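Local coordinates for putative endonuclease/exonuclease/phosphatase family protein (Bacteroides vulgatus ATCC 8482, PDB 3G6S), which probably hydrolyses phosphodiester bonds in nucleic acids as a nuclease of the endonuclease/exonuclease/phosphatase family, though its substrate remains uncertain, at residues I11-P16 with M44-H49; M192-K197 with F225-P230; H210-I215 with L248-P253. All blocks are in the same frame, centred on the assembly; numbering follows the deposited sequence.

In the fold
Contacts 1 and 3 lie side by side at the end of the alpha/beta sandwich where enzymes of this family have their active site, with centres about 14 Å apart. They meet through R12, whose CG packs 3.9 Å from F212 CZ, while I11 and R12 both come up to the hydroxyl of S249. Contact 1 holds the Gln-Glu pair and contact 3 the Ser-Asp-His triplet, two sequence motifs that in relatives build the catalytic centre. Contact 2 stands apart, its centre about 25 Å from that of contact 1 and about 23 Å from that of contact 3; it closes the edge of the six-stranded sheet.

Contact 1 (I11-P16 with M44-H49); sequences IRYDNP and MQEVLH
Q45 and E46, the Gln-Glu motif at the end of strand 41-45, meet I11 and Y13 in the loop that leaves strand 2-10. In relatives the glutamate of this motif binds the catalytic metal, and the position of E46 is consistent with that role. Over I11-D14 and M44-L48 the two chains run within 4° of one direction, and I11 N donates to Q45 O at 3.3 Å, carrying the parallel pairing of the two strands one bond further. The side chain of I11 fills the angle between M44 and V47, crossing each at about a right angle. Its CG1 sits between the backbone N and the carbonyl carbon (chi1 64°), next to the carbonyl oxygens of Q45 and E46; CD1 touches V47 CG2 at 3.5 Å, and the CG2 branch meets the selenomethionine methyl M44 CE at 3.3 Å. An alanine here would probably leave M44 CE and V47 CG2 facing a gap beside the strand end. E46 stretches out beyond CG, and OE2 accepts a weak bond from Y13 N at 3.3 Å. E46 OE2 also lies at the edge of the Y13 ring, 3.6 Å from Y13 CD2, with ring and carboxylate planes 39° apart. N10 ND2 bonds the other oxygen, OE1, so N10 holds OE1 while Y13 N adds only a weak bond to OE2. L48 runs alongside Y13 and points the same way, its CG 3.9 Å from Y13 CB. L48 is also the N-cap of helix 49-58, whose Q51 touches I11 and Y13; R26 bonds the carbonyls of I11 and R12, and H138 on strand 131-138 of the other sheet packs against Q45 and E46.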
loop_
_atom_site.group_PDB
_atom_site.type_symbol
_atom_site.label_atom_id
_atom_site.label_comp_id
_atom_site.label_asym_id
_atom_site.label_seq_id
_atom_site.Cartn_x
_atom_site.Cartn_y
_atom_site.Cartn_z
ATOM N N ILE A 11 2.835 2.009 -8.348
ATOM C CA ILE A 11 3.247 2.944 -9.375
ATOM C C ILE A 11 3.880 2.335 -10.622
ATOM O O ILE A 11 4.230 3.062 -11.547
ATOM C CB ILE A 11 4.214 3.980 -8.795
ATOM C CG1 ILE A 11 5.495 3.303 -8.330
ATOM C CG2 ILE A 11 3.565 4.682 -7.611
ATOM C CD1 ILE A 11 6.548 4.279 -7.898
ATOM N N ARG A 12 4.017 1.010 -10.657
ATOM C CA ARG A 12 4.636 0.322 -11.797
ATOM C C ARG A 12 6.124 0.665 -11.849
ATOM O O ARG A 12 6.492 1.788 -12.190
ATOM C CB ARG A 12 3.970 0.749 -13.107
ATOM C CG ARG A 12 4.686 0.248 -14.343
ATOM C CD ARG A 12 4.623 -1.254 -14.472
ATOM N NE ARG A 12 5.499 -1.708 -15.546
ATOM C CZ ARG A 12 5.644 -2.974 -15.925
ATOM N NH1 ARG A 12 4.965 -3.937 -15.319
ATOM N NH2 ARG A 12 6.479 -3.278 -16.908
ATOM N N TYR A 13 6.977 -0.300 -11.525
ATOM C CA TYR A 13 8.412 -0.050 -11.522
ATOM C C TYR A 13 8.916 0.534 -12.842
ATOM O O TYR A 13 8.329 0.309 -13.904
ATOM C CB TYR A 13 9.178 -1.335 -11.182
ATOM C CG TYR A 13 9.229 -2.340 -12.300
ATOM C CD1 TYR A 13 10.251 -2.306 -13.248
ATOM C CD2 TYR A 13 8.255 -3.328 -12.416
ATOM C CE1 TYR A 13 10.303 -3.235 -14.281
ATOM C CE2 TYR A 13 8.296 -4.261 -13.447
ATOM C CZ TYR A 13 9.320 -4.212 -14.374
ATOM O OH TYR A 13 9.369 -5.139 -15.396
ATOM N N ASP A 14 10.002 1.296 -12.744
ATOM C CA ASP A 14 10.645 1.944 -13.885
ATOM C C ASP A 14 11.173 0.921 -14.887
ATOM O O ASP A 14 12.112 0.180 -14.594
ATOM C CB ASP A 14 11.812 2.814 -13.401
ATOM C CG ASP A 14 12.496 3.572 -14.534
ATOM O OD1 ASP A 14 12.616 3.016 -15.647
ATOM O OD2 ASP A 14 12.931 4.723 -14.303
ATOM N N ASN A 15 10.575 0.898 -16.073
ATOM C CA ASN A 15 10.988 -0.025 -17.125
ATOM C C ASN A 15 11.035 0.690 -18.477
ATOM O O ASN A 15 9.988 1.030 -19.041
ATOM C CB ASN A 15 10.022 -1.203 -17.200
ATOM C CG ASN A 15 10.400 -2.186 -18.285
ATOM O OD1 ASN A 15 11.416 -2.012 -18.964
ATOM N ND2 ASN A 15 9.587 -3.227 -18.457
ATOM N N PRO A 16 12.250 0.902 -19.024
ATOM C CA PRO A 16 12.430 1.584 -20.314
ATOM C C PRO A 16 11.614 0.994 -21.466
ATOM O O PRO A 16 11.309 1.680 -22.447
ATOM C CB PRO A 16 13.937 1.488 -20.550
ATOM C CG PRO A 16 14.312 0.229 -19.840
ATOM C CD PRO A 16 13.523 0.321 -18.560
HETATM N N MSE A 44 2.992 2.715 -1.197
HETATM C CA MSE A 44 3.132 2.436 -2.625
HETATM C C MSE A 44 3.878 1.138 -2.886
HETATM O O MSE A 44 4.723 0.737 -2.094
HETATM C CB MSE A 44 3.874 3.589 -3.301
HETATM C CG MSE A 44 3.207 4.935 -3.109
HETATM SE SE MSE A 44 4.289 6.439 -3.728
HETATM C CE MSE A 44 3.258 6.966 -5.254
ATOM N N GLN A 45 3.564 0.474 -3.992
ATOM C CA GLN A 45 4.255 -0.767 -4.322
ATOM C C GLN A 45 5.043 -0.622 -5.629
ATOM O O GLN A 45 4.840 0.338 -6.378
ATOM C CB GLN A 45 3.256 -1.924 -4.435
ATOM C CG GLN A 45 2.358 -2.133 -3.212
ATOM C CD GLN A 45 1.247 -1.090 -3.116
ATOM O OE1 GLN A 45 0.675 -0.696 -4.131
ATOM N NE2 GLN A 45 0.920 -0.663 -1.896
ATOM N N GLU A 46 5.938 -1.577 -5.892
ATOM C CA GLU A 46 6.780 -1.582 -7.096
ATOM C C GLU A 46 7.577 -0.289 -7.271
ATOM O O GLU A 46 7.551 0.328 -8.331
ATOM C CB GLU A 46 5.930 -1.824 -8.358
ATOM C CG GLU A 46 5.169 -3.147 -8.393
ATOM C CD GLU A 46 4.612 -3.487 -9.775
ATOM O OE1 GLU A 46 3.670 -4.315 -9.859
ATOM O OE2 GLU A 46 5.120 -2.940 -10.786
ATOM N N VAL A 47 8.287 0.127 -6.235
ATOM C CA VAL A 47 9.052 1.360 -6.328
ATOM C C VAL A 47 10.562 1.089 -6.319
ATOM O O VAL A 47 11.116 0.615 -5.325
ATOM C CB VAL A 47 8.670 2.313 -5.164
ATOM C CG1 VAL A 47 9.275 3.684 -5.379
ATOM C CG2 VAL A 47 7.140 2.412 -5.052
ATOM N N LEU A 48 11.229 1.373 -7.435
ATOM C CA LEU A 48 12.674 1.161 -7.513
ATOM C C LEU A 48 13.388 2.352 -6.871
ATOM O O LEU A 48 12.811 3.438 -6.724
ATOM C CB LEU A 48 13.112 0.993 -8.974
ATOM C CG LEU A 48 12.605 -0.278 -9.668
ATOM C CD1 LEU A 48 13.025 -0.283 -11.129
ATOM C CD2 LEU A 48 13.143 -1.503 -8.952
ATOM N N HIS A 49 14.646 2.144 -6.499
ATOM C CA HIS A 49 15.422 3.189 -5.847
ATOM C C HIS A 49 15.430 4.555 -6.540
ATOM O O HIS A 49 15.316 5.594 -5.883
ATOM C CB HIS A 49 16.861 2.733 -5.618
ATOM C CG HIS A 49 17.673 3.741 -4.875
ATOM N ND1 HIS A 49 18.277 4.809 -5.502
ATOM C CD2 HIS A 49 17.886 3.909 -3.550
ATOM C CE1 HIS A 49 18.826 5.594 -4.592
ATOM N NE2 HIS A 49 18.602 5.073 -3.400
#

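Contact 2 (M192-K197 with F225-P230); sequences MKDAYK and FIFVTP
K193 and V228 form an antiparallel hydrogen-bonded pair that adds the short edge strand 193-194 to strand 224-228. K193 N reaches V228 O at 2.8 Å and V228 N returns to K193 O at 3.0 Å. D194 and F227 follow as the non-hydrogen-bonded pair, with F227 CA giving a CA-H...O contact to K193 O at 3.2 Å. The close packing continues at A195, whose N bonds I226 O at 2.8 Å while CB rests 3.8 Å from I226 CG2. Beyond this, V234 touches A195 and V228. The other end is looser: the exposed K193 chain bends at CB-CG, where chi2 of -73° sets CD, and its CE comes no nearer to P230 CB than 4.4 Å. Buried D194 turns the edge strand into the short, weakly bonded helix 195-198. As N-cap, its OD1 accepts from Y196 N at 2.8 Å, met from above the carboxylate plane, and is also hydrogen-bonded to a water, probably as acceptor; the water itself accepts from I226 N. OD2 lies at the edge of the F225 ring and is hydrogen-bonded to Y182 OH. With these partners and a helix start beside it, this buried carboxylate is probably favoured in its ionised form.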
loop_
_atom_site.group_PDB
_atom_site.type_symbol
_atom_site.label_atom_id
_atom_site.label_comp_id
_atom_site.label_asym_id
_atom_site.label_seq_id
_atom_site.Cartn_x
_atom_site.Cartn_y
_atom_site.Cartn_z
HETATM N N MSE A 192 -10.267 -7.504 10.645
HETATM C CA MSE A 192 -9.725 -6.553 9.682
HETATM C C MSE A 192 -10.828 -6.307 8.672
HETATM O O MSE A 192 -11.271 -7.230 7.992
HETATM C CB MSE A 192 -8.507 -7.150 8.986
HETATM C CG MSE A 192 -7.332 -7.355 9.909
HETATM SE SE MSE A 192 -6.004 -5.971 9.692
HETATM C CE MSE A 192 -4.634 -7.072 8.905
ATOM N N LYS A 193 -11.282 -5.067 8.585
ATOM C CA LYS A 193 -12.351 -4.715 7.661
ATOM C C LYS A 193 -11.789 -4.254 6.313
ATOM O O LYS A 193 -10.698 -3.691 6.236
ATOM C CB LYS A 193 -13.201 -3.592 8.264
ATOM C CG LYS A 193 -13.719 -3.861 9.668
ATOM C CD LYS A 193 -14.851 -4.888 9.697
ATOM C CE LYS A 193 -15.453 -4.972 11.103
ATOM N NZ LYS A 193 -16.672 -5.830 11.198
ATOM N N ASP A 194 -12.530 -4.512 5.247
ATOM C CA ASP A 194 -12.113 -4.078 3.925
ATOM C C ASP A 194 -12.661 -2.655 3.818
ATOM O O ASP A 194 -13.872 -2.462 3.738
ATOM C CB ASP A 194 -12.743 -4.975 2.863
ATOM C CG ASP A 194 -12.476 -4.489 1.453
ATOM O OD1 ASP A 194 -12.086 -3.316 1.285
ATOM O OD2 ASP A 194 -12.673 -5.282 0.516
ATOM N N ALA A 195 -11.780 -1.658 3.834
ATOM C CA ALA A 195 -12.227 -0.262 3.776
ATOM C C ALA A 195 -13.182 0.033 2.622
ATOM O O ALA A 195 -14.053 0.894 2.737
ATOM C CB ALA A 195 -11.020 0.676 3.701
ATOM N N TYR A 196 -13.018 -0.674 1.509
ATOM C CA TYR A 196 -13.866 -0.448 0.351
ATOM C C TYR A 196 -15.307 -0.935 0.547
ATOM O O TYR A 196 -16.247 -0.317 0.044
ATOM C CB TYR A 196 -13.249 -1.118 -0.880
ATOM C CG TYR A 196 -13.887 -0.690 -2.176
ATOM C CD1 TYR A 196 -13.838 0.641 -2.590
ATOM C CD2 TYR A 196 -14.556 -1.603 -2.983
ATOM C CE1 TYR A 196 -14.445 1.055 -3.772
ATOM C CE2 TYR A 196 -15.162 -1.192 -4.172
ATOM C CZ TYR A 196 -15.102 0.140 -4.557
ATOM O OH TYR A 196 -15.707 0.553 -5.726
ATOM N N LYS A 197 -15.475 -2.040 1.274
ATOM C CA LYS A 197 -16.795 -2.613 1.545
ATOM C C LYS A 197 -17.490 -1.996 2.768
ATOM O O LYS A 197 -18.690 -2.181 2.948
ATOM C CB LYS A 197 -16.689 -4.120 1.788
ATOM C CG LYS A 197 -16.939 -5.013 0.580
ATOM C CD LYS A 197 -15.657 -5.391 -0.140
ATOM C CE LYS A 197 -15.900 -6.522 -1.136
ATOM N NZ LYS A 197 -16.434 -7.731 -0.442
ATOM N N PHE A 225 -5.969 -3.357 -1.977
ATOM C CA PHE A 225 -6.898 -3.132 -0.872
ATOM C C PHE A 225 -6.363 -2.299 0.279
ATOM O O PHE A 225 -5.153 -2.139 0.463
ATOM C CB PHE A 225 -7.359 -4.472 -0.278
ATOM C CG PHE A 225 -7.938 -5.423 -1.277
ATOM C CD1 PHE A 225 -9.320 -5.561 -1.410
ATOM C CD2 PHE A 225 -7.096 -6.194 -2.083
ATOM C CE1 PHE A 225 -9.864 -6.458 -2.333
ATOM C CE2 PHE A 225 -7.619 -7.094 -3.009
ATOM C CZ PHE A 225 -9.006 -7.231 -3.138
ATOM N N ILE A 226 -7.307 -1.777 1.053
ATOM C CA ILE A 226 -7.009 -1.020 2.250
ATOM C C ILE A 226 -7.769 -1.723 3.379
ATOM O O ILE A 226 -9.005 -1.773 3.377
ATOM C CB ILE A 226 -7.486 0.443 2.156
ATOM C CG1 ILE A 226 -6.713 1.164 1.056
ATOM C CG2 ILE A 226 -7.268 1.150 3.500
ATOM C CD1 ILE A 226 -7.072 2.645 0.897
ATOM N N PHE A 227 -7.037 -2.290 4.330
ATOM C CA PHE A 227 -7.675 -2.983 5.446
ATOM C C PHE A 227 -7.484 -2.190 6.726
ATOM O O PHE A 227 -6.414 -1.631 6.964
ATOM C CB PHE A 227 -7.075 -4.381 5.609
ATOM C CG PHE A 227 -7.396 -5.311 4.477
ATOM C CD1 PHE A 227 -8.683 -5.825 4.328
ATOM C CD2 PHE A 227 -6.413 -5.660 3.550
ATOM C CE1 PHE A 227 -8.989 -6.669 3.273
ATOM C CE2 PHE A 227 -6.704 -6.503 2.491
ATOM C CZ PHE A 227 -8.001 -7.013 2.349
ATOM N N VAL A 228 -8.522 -2.142 7.553
ATOM C CA VAL A 228 -8.443 -1.400 8.808
ATOM C C VAL A 228 -9.026 -2.144 10.002
ATOM O O VAL A 228 -9.953 -2.934 9.855
ATOM C CB VAL A 228 -9.180 -0.046 8.717
ATOM C CG1 VAL A 228 -8.624 0.781 7.560
ATOM C CG2 VAL A 228 -10.675 -0.280 8.558
ATOM N N THR A 229 -8.486 -1.878 11.186
ATOM C CA THR A 229 -8.983 -2.515 12.397
ATOM C C THR A 229 -10.399 -1.999 12.688
ATOM O O THR A 229 -10.739 -0.873 12.326
ATOM C CB THR A 229 -8.016 -2.272 13.563
ATOM O OG1 THR A 229 -7.555 -0.915 13.543
ATOM C CG2 THR A 229 -6.813 -3.206 13.431
ATOM N N PRO A 230 -11.241 -2.820 13.345
ATOM C CA PRO A 230 -12.632 -2.459 13.664
ATOM C C PRO A 230 -12.951 -1.091 14.282
ATOM O O PRO A 230 -14.072 -0.601 14.145
ATOM C CB PRO A 230 -13.106 -3.633 14.527
ATOM C CG PRO A 230 -11.860 -4.099 15.191
ATOM C CD PRO A 230 -10.823 -4.019 14.098
HETATM O O HOH W 1 -9.992 -2.062 0.423
#

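Contact 3 (H210-I215 with L248-P253); sequences HDFARI and LSDHNP
H210 and F212 lay their rings against D250, the middle residue of the Ser-Asp-His triplet S249-H251, a sequence motif of the endonuclease/exonuclease/phosphatase family; in relatives its histidine is catalytic, which is consistent with H251 here. The two rings take different parts of D250. Over the H210 ring stands the carbonyl oxygen D250 O, 3.1 Å above the plane and over the centre, while the face of F212 receives the aspartate CB in a CH-pi contact, 3.8 Å from the centroid and 10° off the ring normal. The F212 ring and the D250 carboxylate planes are 45° apart. D250 O also takes a straight bond from H210 N at 3.1 Å and a weak one from D211 N. The first torsion of H210 sets CG between the backbone N and the carbonyl carbon, and chi2 of 70° then turns the ring plane, whose face meets D250 O. N252 crosses H210 at about a right angle, its OD1 near the ring plane and weakly bonded by H210 NE2 at 3.2 Å; its ND2 is bonded to E242. On the other side of the imidazole, ND1 accepts from A213 N at 2.9 Å, which ties the ring to its own loop and limits its rotation. In the opposite segment S249 OG accepts from H251 N, an ST turn, and in turn S249 OG is hydrogen-bonded to N10 O. The D250 carboxylate turns to the neighbouring histidine: H251 ND1 donates to D250 OD1 at 2.6 Å, coming from above the carboxylate plane.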
loop_
_atom_site.group_PDB
_atom_site.type_symbol
_atom_site.label_atom_id
_atom_site.label_comp_id
_atom_site.label_asym_id
_atom_site.label_seq_id
_atom_site.Cartn_x
_atom_site.Cartn_y
_atom_site.Cartn_z
ATOM N N HIS A 210 -5.743 -2.068 -14.887
ATOM C CA HIS A 210 -6.235 -1.950 -16.254
ATOM C C HIS A 210 -5.112 -2.133 -17.277
ATOM O O HIS A 210 -5.348 -2.057 -18.482
ATOM C CB HIS A 210 -6.889 -0.580 -16.429
ATOM C CG HIS A 210 -6.073 0.546 -15.870
ATOM N ND1 HIS A 210 -4.888 0.958 -16.438
ATOM C CD2 HIS A 210 -6.250 1.310 -14.766
ATOM C CE1 HIS A 210 -4.366 1.928 -15.706
ATOM N NE2 HIS A 210 -5.172 2.159 -14.687
ATOM N N ASP A 211 -3.898 -2.369 -16.785
ATOM C CA ASP A 211 -2.721 -2.571 -17.631
ATOM C C ASP A 211 -2.522 -1.418 -18.619
ATOM O O ASP A 211 -2.349 -1.635 -19.814
ATOM C CB ASP A 211 -2.835 -3.912 -18.378
ATOM C CG ASP A 211 -1.598 -4.238 -19.200
ATOM O OD1 ASP A 211 -0.470 -3.970 -18.733
ATOM O OD2 ASP A 211 -1.744 -4.784 -20.313
ATOM N N PHE A 212 -2.541 -0.191 -18.107
ATOM C CA PHE A 212 -2.373 0.997 -18.940
ATOM C C PHE A 212 -3.538 1.172 -19.907
ATOM O O PHE A 212 -3.343 1.430 -21.095
ATOM C CB PHE A 212 -1.055 0.931 -19.721
ATOM C CG PHE A 212 0.167 1.124 -18.869
ATOM C CD1 PHE A 212 0.358 2.305 -18.163
ATOM C CD2 PHE A 212 1.131 0.125 -18.772
ATOM C CE1 PHE A 212 1.491 2.496 -17.369
ATOM C CE2 PHE A 212 2.268 0.306 -17.980
ATOM C CZ PHE A 212 2.447 1.500 -17.276
ATOM N N ALA A 213 -4.750 1.027 -19.373
ATOM C CA ALA A 213 -5.988 1.163 -20.139
ATOM C C ALA A 213 -6.086 0.226 -21.341
ATOM O O ALA A 213 -6.757 0.543 -22.317
ATOM C CB ALA A 213 -6.161 2.607 -20.592
ATOM N N ARG A 214 -5.427 -0.925 -21.275
ATOM C CA ARG A 214 -5.486 -1.865 -22.380
ATOM C C ARG A 214 -6.508 -2.965 -22.130
ATOM O O ARG A 214 -6.886 -3.698 -23.040
ATOM C CB ARG A 214 -4.099 -2.446 -22.661
ATOM C CG ARG A 214 -3.252 -1.497 -23.489
ATOM C CD ARG A 214 -1.833 -1.989 -23.706
ATOM N NE ARG A 214 -1.107 -2.121 -22.452
ATOM C CZ ARG A 214 0.207 -2.286 -22.364
ATOM N NH1 ARG A 214 0.948 -2.339 -23.466
ATOM N NH2 ARG A 214 0.783 -2.404 -21.172
ATOM N N ILE A 215 -6.970 -3.068 -20.891
ATOM C CA ILE A 215 -7.972 -4.065 -20.542
ATOM C C ILE A 215 -9.327 -3.361 -20.430
ATOM O O ILE A 215 -9.447 -2.323 -19.770
ATOM C CB ILE A 215 -7.625 -4.754 -19.201
ATOM C CG1 ILE A 215 -6.255 -5.406 -19.301
ATOM C CG2 ILE A 215 -8.654 -5.796 -18.870
ATOM C CD1 ILE A 215 -5.808 -6.077 -18.032
ATOM N N LEU A 248 -1.374 7.531 -15.046
ATOM C CA LEU A 248 -0.491 7.581 -13.880
ATOM C C LEU A 248 0.283 6.279 -13.694
ATOM O O LEU A 248 1.465 6.281 -13.336
ATOM C CB LEU A 248 -1.295 7.854 -12.600
ATOM C CG LEU A 248 -1.542 9.287 -12.118
ATOM C CD1 LEU A 248 -2.121 10.140 -13.230
ATOM C CD2 LEU A 248 -2.501 9.243 -10.936
ATOM N N SER A 249 -0.384 5.166 -13.962
ATOM C CA SER A 249 0.227 3.866 -13.764
ATOM C C SER A 249 -0.672 2.813 -14.379
ATOM O O SER A 249 -1.741 3.145 -14.866
ATOM C CB SER A 249 0.387 3.641 -12.252
ATOM O OG SER A 249 0.270 2.284 -11.899
ATOM N N ASP A 250 -0.241 1.556 -14.385
ATOM C CA ASP A 250 -1.098 0.508 -14.922
ATOM C C ASP A 250 -2.153 0.177 -13.863
ATOM O O ASP A 250 -3.116 -0.539 -14.129
ATOM C CB ASP A 250 -0.300 -0.750 -15.295
ATOM C CG ASP A 250 0.660 -1.179 -14.215
ATOM O OD1 ASP A 250 0.436 -0.821 -13.037
ATOM O OD2 ASP A 250 1.641 -1.885 -14.541
ATOM N N HIS A 251 -1.957 0.710 -12.659
ATOM C CA HIS A 251 -2.892 0.517 -11.559
ATOM C C HIS A 251 -3.632 1.812 -11.231
ATOM O O HIS A 251 -3.211 2.905 -11.621
ATOM C CB HIS A 251 -2.169 0.076 -10.287
ATOM C CG HIS A 251 -1.816 -1.375 -10.246
ATOM N ND1 HIS A 251 -0.745 -1.904 -10.933
ATOM C CD2 HIS A 251 -2.363 -2.401 -9.553
ATOM C CE1 HIS A 251 -0.642 -3.192 -10.660
ATOM N NE2 HIS A 251 -1.611 -3.520 -9.825
ATOM N N ASN A 252 -4.743 1.673 -10.514
ATOM C CA ASN A 252 -5.523 2.814 -10.065
ATOM C C ASN A 252 -5.343 2.906 -8.547
ATOM O O ASN A 252 -5.453 1.916 -7.840
ATOM C CB ASN A 252 -7.010 2.639 -10.384
ATOM C CG ASN A 252 -7.378 3.133 -11.781
ATOM O OD1 ASN A 252 -6.629 3.895 -12.410
ATOM N ND2 ASN A 252 -8.547 2.717 -12.265
ATOM N N PRO A 253 -5.043 4.097 -8.026
ATOM C CA PRO A 253 -4.863 4.257 -6.578
ATOM C C PRO A 253 -6.206 4.161 -5.860
ATOM O O PRO A 253 -7.257 4.431 -6.453
ATOM C CB PRO A 253 -4.265 5.653 -6.465
ATOM C CG PRO A 253 -4.988 6.378 -7.579
ATOM C CD PRO A 253 -4.914 5.388 -8.719
HETATM O O HOH W 2 -4.024 5.226 -13.593
#